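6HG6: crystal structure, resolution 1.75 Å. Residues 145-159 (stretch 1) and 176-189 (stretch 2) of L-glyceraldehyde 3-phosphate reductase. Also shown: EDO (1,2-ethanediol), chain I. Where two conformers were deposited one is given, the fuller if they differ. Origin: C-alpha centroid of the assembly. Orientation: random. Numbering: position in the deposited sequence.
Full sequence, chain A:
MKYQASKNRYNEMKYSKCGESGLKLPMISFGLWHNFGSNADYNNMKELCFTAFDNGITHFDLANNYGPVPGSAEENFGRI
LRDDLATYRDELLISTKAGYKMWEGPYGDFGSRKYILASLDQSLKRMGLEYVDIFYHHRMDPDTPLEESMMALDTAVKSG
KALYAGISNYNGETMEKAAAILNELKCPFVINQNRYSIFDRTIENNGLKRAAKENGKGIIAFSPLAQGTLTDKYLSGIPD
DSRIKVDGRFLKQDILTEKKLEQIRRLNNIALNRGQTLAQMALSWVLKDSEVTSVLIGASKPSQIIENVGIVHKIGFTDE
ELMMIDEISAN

Stretch 1, residues 145-159: PLEESMMALDTAVKS
Stretch 2, residues 176-189: EKAAAILNELKCPF

In the contact between residues 145-159 and 176-189 of L-glyceraldehyde 3-phosphate reductase, the backbone sets the frame. P145 (phi/psi -57/134) is the N-cap of helix 146-158, its O accepting from E148 N at 3.0 Å. The second helix enters from earlier in the chain and closes in a Schellman motif: K186 takes positive phi (56/50), with K186 N to N183 O 3.0 Å and C187 N to L182 O 2.9 Å. C187 (-110/120) and P188 (-53/125) then run extended into F189. The helix axes approach to 9.7 Å and cross at -48°, N-to-C directions broadly alike. Register follows from E147 CA to I181 CA (6.7 Å), M150 CA to L182 CA (6.6 Å) and D154 CA to C187 CA (5.6 Å); 643 Å² is buried, both sides summed.

The apolar packing starts at L146 (t, p), whose CG lies 3.9 Å from I181 CD1 and CD2 3.6 Å from K177 CB. L146, M150 and I181 point CA-to-CB toward the other stretch and so pack between the helices. The side chain of M150 (m, m, chi3 94°) meets three residues: CB lies 3.6 Å from I181 CG2, and SD lies 3.8 Å from A178 CB and 3.7 Å from L182 CD1. I181, L182 and L185 are all m, t. M151 (m, t, p) brings CG to 3.7 Å from L185 CD1. Farther along, V157 (t) places CG2 3.8 Å from C187 SG (t) and CG1 4.0 Å from P188 CD.

The polar contacts centre on K158 (m, m, t, p), which curls back one turn, so that NZ forms a salt bridge with D154 OD1 (D154 chi1 t; 2.7 Å) and reaches the carbonyls of the Schellman turn, donating to K186 O at 3.1 Å and weakly to L185 O at 3.0 Å. Water 1 bridges the stretches, donating to D154 OD2 (2.6 Å) and L185 O (2.8 Å).

1,2-Ethanediol, probably from the crystallisation liquor, donates to K158 O through O2 (2.6 Å) and O1 (3.0 Å).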

ATOM      1  N   PRO A 145     -18.886  13.356  10.387  1.00 24.95           N
ATOM      2  CA  PRO A 145     -19.827  12.306  10.000  1.00 25.40           C
ATOM      3  C   PRO A 145     -19.220  11.512   8.842  1.00 22.63           C
ATOM      4  O   PRO A 145     -18.633  12.062   7.899  1.00 21.06           O
ATOM      5  CB  PRO A 145     -21.115  13.059   9.614  1.00 26.26           C
ATOM      6  CG  PRO A 145     -20.979  14.386  10.289  1.00 26.58           C
ATOM      7  CD  PRO A 145     -19.491  14.695  10.306  1.00 25.49           C
ATOM      8  N   LEU A 146     -19.304  10.186   8.947  1.00 22.65           N
ATOM      9  CA  LEU A 146     -18.754   9.320   7.902  1.00 21.77           C
ATOM     10  C   LEU A 146     -19.378   9.685   6.551  1.00 20.76           C
ATOM     11  O   LEU A 146     -18.675   9.672   5.555  1.00 19.74           O
ATOM     12  CB  LEU A 146     -19.041   7.867   8.276  1.00 22.92           C
ATOM     13  CG  LEU A 146     -18.449   6.839   7.319  1.00 22.44           C
ATOM     14  CD1 LEU A 146     -16.943   6.967   7.165  1.00 22.04           C
ATOM     15  CD2 LEU A 146     -18.795   5.438   7.805  1.00 23.57           C
ATOM     16  N   GLU A 147     -20.654  10.051   6.557  0.50 21.55           N
ATOM     17  CA  GLU A 147     -21.400  10.459   5.335  0.50 21.40           C
ATOM     18  C   GLU A 147     -20.698  11.635   4.627  0.50 20.10           C
ATOM     19  O   GLU A 147     -20.751  11.709   3.382  0.50 19.18           O
ATOM     20  CB  GLU A 147     -22.826  10.802   5.757  0.50 22.78           C
ATOM     21  CG  GLU A 147     -23.622   9.628   6.340  0.50 24.50           C
ATOM     22  CD  GLU A 147     -23.380   9.122   7.767  0.50 25.23           C
ATOM     23  OE1 GLU A 147     -22.643   9.779   8.562  0.50 23.67           O
ATOM     24  OE2 GLU A 147     -23.979   8.027   8.083  0.50 26.94           O
ATOM     25  N   GLU A 148     -20.100  12.562   5.379  1.00 20.09           N
ATOM     26  CA  GLU A 148     -19.386  13.732   4.809  1.00 18.92           C
ATOM     27  C   GLU A 148     -18.105  13.276   4.142  1.00 17.87           C
ATOM     28  O   GLU A 148     -17.842  13.719   3.015  1.00 17.31           O
ATOM     29  CB  GLU A 148     -19.147  14.836   5.835  1.00 19.66           C
ATOM     30  CG  GLU A 148     -18.357  15.990   5.245  1.00 19.20           C
ATOM     31  CD  GLU A 148     -18.209  17.209   6.162  1.00 20.10           C
ATOM     32  OE1 GLU A 148     -18.994  17.354   7.140  1.00 21.71           O
ATOM     33  OE2 GLU A 148     -17.308  18.015   5.888  1.00 19.84           O
ATOM     34  N   SER A 149     -17.283  12.462   4.808  1.00 17.54           N
ATOM     35  CA  SER A 149     -16.000  11.991   4.251  1.00 16.81           C
ATOM     36  C   SER A 149     -16.251  11.114   3.015  1.00 16.44           C
ATOM     37  O   SER A 149     -15.573  11.271   1.995  1.00 15.50           O
ATOM     38  CB  SER A 149     -15.180  11.263   5.302  1.00 17.21           C
ATOM     39  OG  SER A 149     -15.058  12.037   6.479  1.00 17.86           O
ATOM     40  N   MET A 150     -17.249  10.254   3.085  1.00 17.41           N
ATOM     41  CA  MET A 150     -17.543   9.329   1.966  1.00 17.66           C
ATOM     42  C   MET A 150     -18.149  10.120   0.791  1.00 17.37           C
ATOM     43  O   MET A 150     -17.775   9.845  -0.360  1.00 16.36           O
ATOM     44  CB  MET A 150     -18.470   8.194   2.419  1.00 18.84           C
ATOM     45  CG  MET A 150     -17.818   7.239   3.448  1.00 19.24           C
ATOM     46  SD  MET A 150     -16.208   6.549   2.958  1.00 19.96           S
ATOM     47  CE  MET A 150     -15.048   7.690   3.719  1.00 19.24           C
ATOM     48  N   MET A 151     -18.983  11.105   1.056  1.00 18.55           N
ATOM     49  CA  MET A 151     -19.544  11.950  -0.040  1.00 19.58           C
ATOM     50  C   MET A 151     -18.413  12.732  -0.712  1.00 18.38           C
ATOM     51  O   MET A 151     -18.517  13.007  -1.914  1.00 18.04           O
ATOM     52  CB  MET A 151     -20.649  12.874   0.479  1.00 21.60           C
ATOM     53  CG  MET A 151     -21.928  12.129   0.723  1.00 24.62           C
ATOM     54  SD  MET A 151     -23.291  13.202   1.283  1.00 30.86           S
ATOM     55  CE  MET A 151     -23.374  14.196  -0.207  1.00 28.59           C
ATOM     56  N   ALA A 152     -17.353  13.083   0.019  1.00 17.84           N
ATOM     57  CA  ALA A 152     -16.176  13.754  -0.557  1.00 17.20           C
ATOM     58  C   ALA A 152     -15.484  12.796  -1.528  1.00 16.03           C
ATOM     59  O   ALA A 152     -15.126  13.227  -2.633  1.00 14.93           O
ATOM     60  CB  ALA A 152     -15.245  14.250   0.547  1.00 17.66           C
ATOM     61  N   LEU A 153     -15.293  11.517  -1.161  1.00 16.13           N
ATOM     62  CA  LEU A 153     -14.689  10.539  -2.099  1.00 15.85           C
ATOM     63  C   LEU A 153     -15.603  10.422  -3.326  1.00 15.81           C
ATOM     64  O   LEU A 153     -15.122  10.351  -4.481  1.00 16.08           O
ATOM     65  CB  LEU A 153     -14.521   9.189  -1.416  1.00 16.03           C
ATOM     66  CG  LEU A 153     -13.586   9.135  -0.214  1.00 16.46           C
ATOM     67  CD1 LEU A 153     -13.375   7.707   0.233  1.00 17.58           C
ATOM     68  CD2 LEU A 153     -12.262   9.750  -0.556  1.00 16.58           C
ATOM     69  N   ASP A 154     -16.906  10.368  -3.098  1.00 16.76           N
ATOM     70  CA  ASP A 154     -17.879  10.251  -4.202  1.00 16.97           C
ATOM     71  C   ASP A 154     -17.763  11.473  -5.141  1.00 16.00           C
ATOM     72  O   ASP A 154     -17.758  11.308  -6.364  1.00 14.97           O
ATOM     73  CB  ASP A 154     -19.287  10.097  -3.673  1.00 18.99           C
ATOM     74  CG  ASP A 154     -20.330  10.029  -4.784  1.00 20.67           C
ATOM     75  OD1 ASP A 154     -20.226   9.072  -5.618  1.00 20.79           O
ATOM     76  OD2 ASP A 154     -21.200  10.942  -4.832  1.00 21.73           O
ATOM     77  N   THR A 155     -17.647  12.673  -4.593  1.00 15.96           N
ATOM     78  CA  THR A 155     -17.475  13.883  -5.405  1.00 15.59           C
ATOM     79  C   THR A 155     -16.193  13.749  -6.238  1.00 15.14           C
ATOM     80  O   THR A 155     -16.237  14.086  -7.420  1.00 15.18           O
ATOM     81  CB  THR A 155     -17.452  15.128  -4.529  1.00 15.61           C
ATOM     82  OG1 THR A 155     -18.752  15.227  -3.931  1.00 16.48           O
ATOM     83  CG2 THR A 155     -17.088  16.350  -5.327  1.00 15.81           C
ATOM     84  N   ALA A 156     -15.107  13.262  -5.655  1.00 14.58           N
ATOM     85  CA  ALA A 156     -13.839  13.026  -6.370  1.00 14.54           C
ATOM     86  C   ALA A 156     -14.060  12.100  -7.581  1.00 15.08           C
ATOM     87  O   ALA A 156     -13.644  12.453  -8.714  1.00 15.21           O
ATOM     88  CB  ALA A 156     -12.819  12.452  -5.439  1.00 14.90           C
ATOM     89  N   VAL A 157     -14.750  10.978  -7.388  1.00 15.24           N
ATOM     90  CA  VAL A 157     -15.011  10.030  -8.492  1.00 15.42           C
ATOM     91  C   VAL A 157     -15.965  10.656  -9.503  1.00 16.30           C
ATOM     92  O   VAL A 157     -15.696  10.617 -10.707  1.00 16.98           O
ATOM     93  CB  VAL A 157     -15.544   8.704  -7.930  1.00 15.64           C
ATOM     94  CG1 VAL A 157     -16.074   7.851  -9.040  1.00 16.95           C
ATOM     95  CG2 VAL A 157     -14.502   8.003  -7.072  1.00 15.79           C
ATOM     96  N   LYS A 158     -17.078  11.242  -9.065  1.00 17.24           N
ATOM     97  CA  LYS A 158     -18.096  11.766 -10.009  1.00 18.56           C
ATOM     98  C   LYS A 158     -17.594  13.003 -10.750  1.00 18.15           C
ATOM     99  O   LYS A 158     -18.164  13.305 -11.817  1.00 19.01           O
ATOM    100  CB  LYS A 158     -19.407  12.002  -9.260  1.00 20.02           C
ATOM    101  CG  LYS A 158     -19.940  10.718  -8.629  1.00 22.21           C
ATOM    102  CD  LYS A 158     -20.200   9.583  -9.604  1.00 23.53           C
ATOM    103  CE  LYS A 158     -20.405   8.289  -8.828  1.00 24.06           C
ATOM    104  NZ  LYS A 158     -21.542   8.386  -7.895  1.00 23.38           N
ATOM    105  N   SER A 159     -16.589  13.693 -10.212  0.50 16.73           N
ATOM    106  CA  SER A 159     -15.944  14.883 -10.829  0.50 16.67           C
ATOM    107  C   SER A 159     -14.807  14.446 -11.762  0.50 16.25           C
ATOM    108  O   SER A 159     -14.086  15.328 -12.283  0.50 15.84           O
ATOM    109  CB  SER A 159     -15.430  15.851  -9.791  0.50 16.18           C
ATOM    110  OG  SER A 159     -14.245  15.380  -9.180  0.50 15.31           O
ATOM    111  N   GLU A 176     -17.725  -1.441   7.058  1.00 27.34           N
ATOM    112  CA  GLU A 176     -19.102  -1.869   6.690  1.00 29.23           C
ATOM    113  C   GLU A 176     -19.977  -0.629   6.469  1.00 28.73           C
ATOM    114  O   GLU A 176     -20.730  -0.584   5.489  1.00 27.34           O
ATOM    115  CB  GLU A 176     -19.719  -2.752   7.760  1.00 32.46           C
ATOM    116  CG  GLU A 176     -19.171  -4.171   7.696  1.00 34.43           C
ATOM    117  CD  GLU A 176     -19.590  -5.099   8.829  1.00 38.14           C
ATOM    118  OE1 GLU A 176     -19.161  -6.236   8.795  1.00 42.00           O
ATOM    119  OE2 GLU A 176     -20.312  -4.667   9.762  1.00 41.64           O
ATOM    120  N   LYS A 177     -19.902   0.326   7.382  1.00 28.29           N
ATOM    121  CA  LYS A 177     -20.708   1.562   7.267  1.00 28.34           C
ATOM    122  C   LYS A 177     -20.299   2.335   6.009  1.00 25.98           C
ATOM    123  O   LYS A 177     -21.187   2.826   5.302  1.00 24.91           O
ATOM    124  CB  LYS A 177     -20.549   2.384   8.536  1.00 30.04           C
ATOM    125  CG  LYS A 177     -21.168   1.708   9.744  1.00 33.13           C
ATOM    126  CD  LYS A 177     -21.065   2.541  10.970  1.00 35.01           C
ATOM    127  CE  LYS A 177     -21.573   1.774  12.167  1.00 38.70           C
ATOM    128  NZ  LYS A 177     -21.335   2.571  13.384  1.00 40.94           N
ATOM    129  N   ALA A 178     -18.999   2.450   5.747  1.00 23.75           N
ATOM    130  CA  ALA A 178     -18.473   3.170   4.579  1.00 22.40           C
ATOM    131  C   ALA A 178     -18.978   2.475   3.313  1.00 22.44           C
ATOM    132  O   ALA A 178     -19.447   3.188   2.389  1.00 21.09           O
ATOM    133  CB  ALA A 178     -16.967   3.201   4.606  1.00 21.65           C
ATOM    134  N   ALA A 179     -18.898   1.148   3.286  1.00 22.43           N
ATOM    135  CA  ALA A 179     -19.341   0.367   2.112  1.00 23.15           C
ATOM    136  C   ALA A 179     -20.830   0.653   1.858  1.00 23.89           C
ATOM    137  O   ALA A 179     -21.225   0.795   0.673  1.00 23.78           O
ATOM    138  CB  ALA A 179     -19.119  -1.103   2.320  1.00 23.73           C
ATOM    139  N   ALA A 180     -21.642   0.722   2.914  1.00 24.93           N
ATOM    140  CA  ALA A 180     -23.091   0.964   2.766  1.00 26.00           C
ATOM    141  C   ALA A 180     -23.324   2.360   2.175  1.00 24.94           C
ATOM    142  O   ALA A 180     -24.228   2.531   1.312  1.00 25.00           O
ATOM    143  CB  ALA A 180     -23.810   0.786   4.080  1.00 27.10           C
ATOM    144  N   ILE A 181     -22.582   3.361   2.642  1.00 24.00           N
ATOM    145  CA  ILE A 181     -22.762   4.746   2.154  1.00 23.27           C
ATOM    146  C   ILE A 181     -22.313   4.821   0.708  1.00 22.29           C
ATOM    147  O   ILE A 181     -23.040   5.419  -0.071  1.00 22.97           O
ATOM    148  CB  ILE A 181     -22.034   5.748   3.043  1.00 23.05           C
ATOM    149  CG1 ILE A 181     -22.722   5.794   4.412  1.00 25.09           C
ATOM    150  CG2 ILE A 181     -21.950   7.108   2.365  1.00 22.54           C
ATOM    151  CD1 ILE A 181     -21.811   6.316   5.510  1.00 25.48           C
ATOM    152  N   LEU A 182     -21.147   4.271   0.371  1.00 22.27           N
ATOM    153  CA  LEU A 182     -20.625   4.369  -1.018  1.00 21.82           C
ATOM    154  C   LEU A 182     -21.519   3.572  -1.974  1.00 22.99           C
ATOM    155  O   LEU A 182     -21.686   3.992  -3.131  1.00 22.24           O
ATOM    156  CB  LEU A 182     -19.151   4.008  -1.021  1.00 21.82           C
ATOM    157  CG  LEU A 182     -18.289   5.049  -0.309  1.00 22.03           C
ATOM    158  CD1 LEU A 182     -16.907   4.519  -0.092  1.00 21.87           C
ATOM    159  CD2 LEU A 182     -18.274   6.373  -1.091  1.00 22.27           C
ATOM    160  N   ASN A 183     -22.121   2.486  -1.503  0.50 24.18           N
ATOM    161  CA  ASN A 183     -23.120   1.722  -2.301  0.50 25.52           C
ATOM    162  C   ASN A 183     -24.331   2.622  -2.613  0.50 26.57           C
ATOM    163  O   ASN A 183     -24.747   2.658  -3.798  0.50 26.59           O
ATOM    164  CB  ASN A 183     -23.580   0.441  -1.599  0.50 26.95           C
ATOM    165  CG  ASN A 183     -22.719  -0.745  -1.960  0.50 26.72           C
ATOM    166  OD1 ASN A 183     -22.222  -0.816  -3.081  0.50 25.83           O
ATOM    167  ND2 ASN A 183     -22.540  -1.667  -1.025  0.50 27.14           N
ATOM    168  N   GLU A 184     -24.884   3.313  -1.611  0.50 27.54           N
ATOM    169  CA  GLU A 184     -26.073   4.199  -1.771  0.50 29.26           C
ATOM    170  C   GLU A 184     -25.695   5.384  -2.687  0.50 27.57           C
ATOM    171  O   GLU A 184     -26.577   5.836  -3.441  0.50 27.46           O
ATOM    172  CB  GLU A 184     -26.615   4.587  -0.386  0.50 31.77           C
ATOM    173  CG  GLU A 184     -27.894   5.408  -0.384  0.50 34.41           C
ATOM    174  CD  GLU A 184     -28.658   5.425   0.938  0.50 37.88           C
ATOM    175  OE1 GLU A 184     -28.584   4.411   1.691  0.50 40.25           O
ATOM    176  OE2 GLU A 184     -29.364   6.440   1.211  0.50 40.86           O
ATOM    177  N   LEU A 185     -24.441   5.853  -2.669  1.00 25.17           N
ATOM    178  CA  LEU A 185     -23.995   6.931  -3.567  1.00 24.33           C
ATOM    179  C   LEU A 185     -23.611   6.371  -4.939  1.00 24.00           C
ATOM    180  O   LEU A 185     -23.315   7.185  -5.798  1.00 22.26           O
ATOM    181  CB  LEU A 185     -22.801   7.631  -2.924  1.00 23.11           C
ATOM    182  CG  LEU A 185     -23.125   8.359  -1.634  1.00 23.74           C
ATOM    183  CD1 LEU A 185     -21.834   8.784  -0.948  1.00 22.47           C
ATOM    184  CD2 LEU A 185     -24.029   9.546  -1.893  1.00 25.08           C
ATOM    185  N   LYS A 186     -23.587   5.041  -5.108  1.00 24.55           N
ATOM    186  CA  LYS A 186     -23.191   4.369  -6.373  1.00 25.59           C
ATOM    187  C   LYS A 186     -21.800   4.834  -6.763  1.00 23.42           C
ATOM    188  O   LYS A 186     -21.583   5.311  -7.886  1.00 22.34           O
ATOM    189  CB  LYS A 186     -24.216   4.645  -7.477  1.00 28.83           C
ATOM    190  CG  LYS A 186     -25.570   4.039  -7.210  1.00 32.50           C
ATOM    191  CD  LYS A 186     -26.404   4.031  -8.455  1.00 37.20           C
ATOM    192  CE  LYS A 186     -27.470   2.971  -8.415  1.00 42.15           C
ATOM    193  NZ  LYS A 186     -28.418   3.234  -7.316  1.00 45.33           N
ATOM    194  N   CYS A 187     -20.894   4.767  -5.799  1.00 21.75           N
ATOM    195  CA  CYS A 187     -19.491   5.145  -5.947  1.00 21.54           C
ATOM    196  C   CYS A 187     -18.634   3.903  -5.890  1.00 22.28           C
ATOM    197  O   CYS A 187     -18.657   3.196  -4.873  1.00 21.51           O
ATOM    198  CB  CYS A 187     -19.069   6.080  -4.835  1.00 21.27           C
ATOM    199  SG  CYS A 187     -17.370   6.655  -5.029  1.00 21.30           S
ATOM    200  N   PRO A 188     -17.867   3.603  -6.960  1.00 21.90           N
ATOM    201  CA  PRO A 188     -16.933   2.475  -6.928  1.00 21.21           C
ATOM    202  C   PRO A 188     -16.015   2.567  -5.709  1.00 20.63           C
ATOM    203  O   PRO A 188     -15.332   3.542  -5.532  1.00 20.71           O
ATOM    204  CB  PRO A 188     -16.117   2.609  -8.218  1.00 21.09           C
ATOM    205  CG  PRO A 188     -17.040   3.410  -9.158  1.00 21.86           C
ATOM    206  CD  PRO A 188     -17.858   4.308  -8.254  1.00 22.08           C
ATOM    207  N   PHE A 189     -15.993   1.515  -4.918  1.00 19.60           N
ATOM    208  CA  PHE A 189     -15.219   1.435  -3.668  1.00 19.75           C
ATOM    209  C   PHE A 189     -14.649   0.017  -3.668  1.00 19.93           C
ATOM    210  O   PHE A 189     -15.439  -0.912  -3.593  1.00 21.10           O
ATOM    211  CB  PHE A 189     -16.118   1.727  -2.463  1.00 21.26           C
ATOM    212  CG  PHE A 189     -15.475   1.326  -1.159  1.00 21.41           C
ATOM    213  CD1 PHE A 189     -14.129   1.537  -0.943  1.00 22.17           C
ATOM    214  CD2 PHE A 189     -16.199   0.719  -0.155  1.00 23.50           C
ATOM    215  CE1 PHE A 189     -13.508   1.089   0.225  1.00 21.89           C
ATOM    216  CE2 PHE A 189     -15.601   0.320   1.037  1.00 23.34           C
ATOM    217  CZ  PHE A 189     -14.249   0.484   1.218  1.00 23.58           C
TER
HETATM  218  C1  EDO I 408     -19.624  11.054 -14.327  1.00 39.46           C
HETATM  219  O1  EDO I 408     -18.852  10.679 -13.187  1.00 38.87           O
HETATM  220  C2  EDO I 408     -20.684  12.062 -14.058  1.00 42.07           C
HETATM  221  O2  EDO I 408     -20.403  12.981 -13.011  1.00 36.93           O
HETATM  222  O   HOH W   1     -23.430   9.985  -5.787  1.00 23.87           O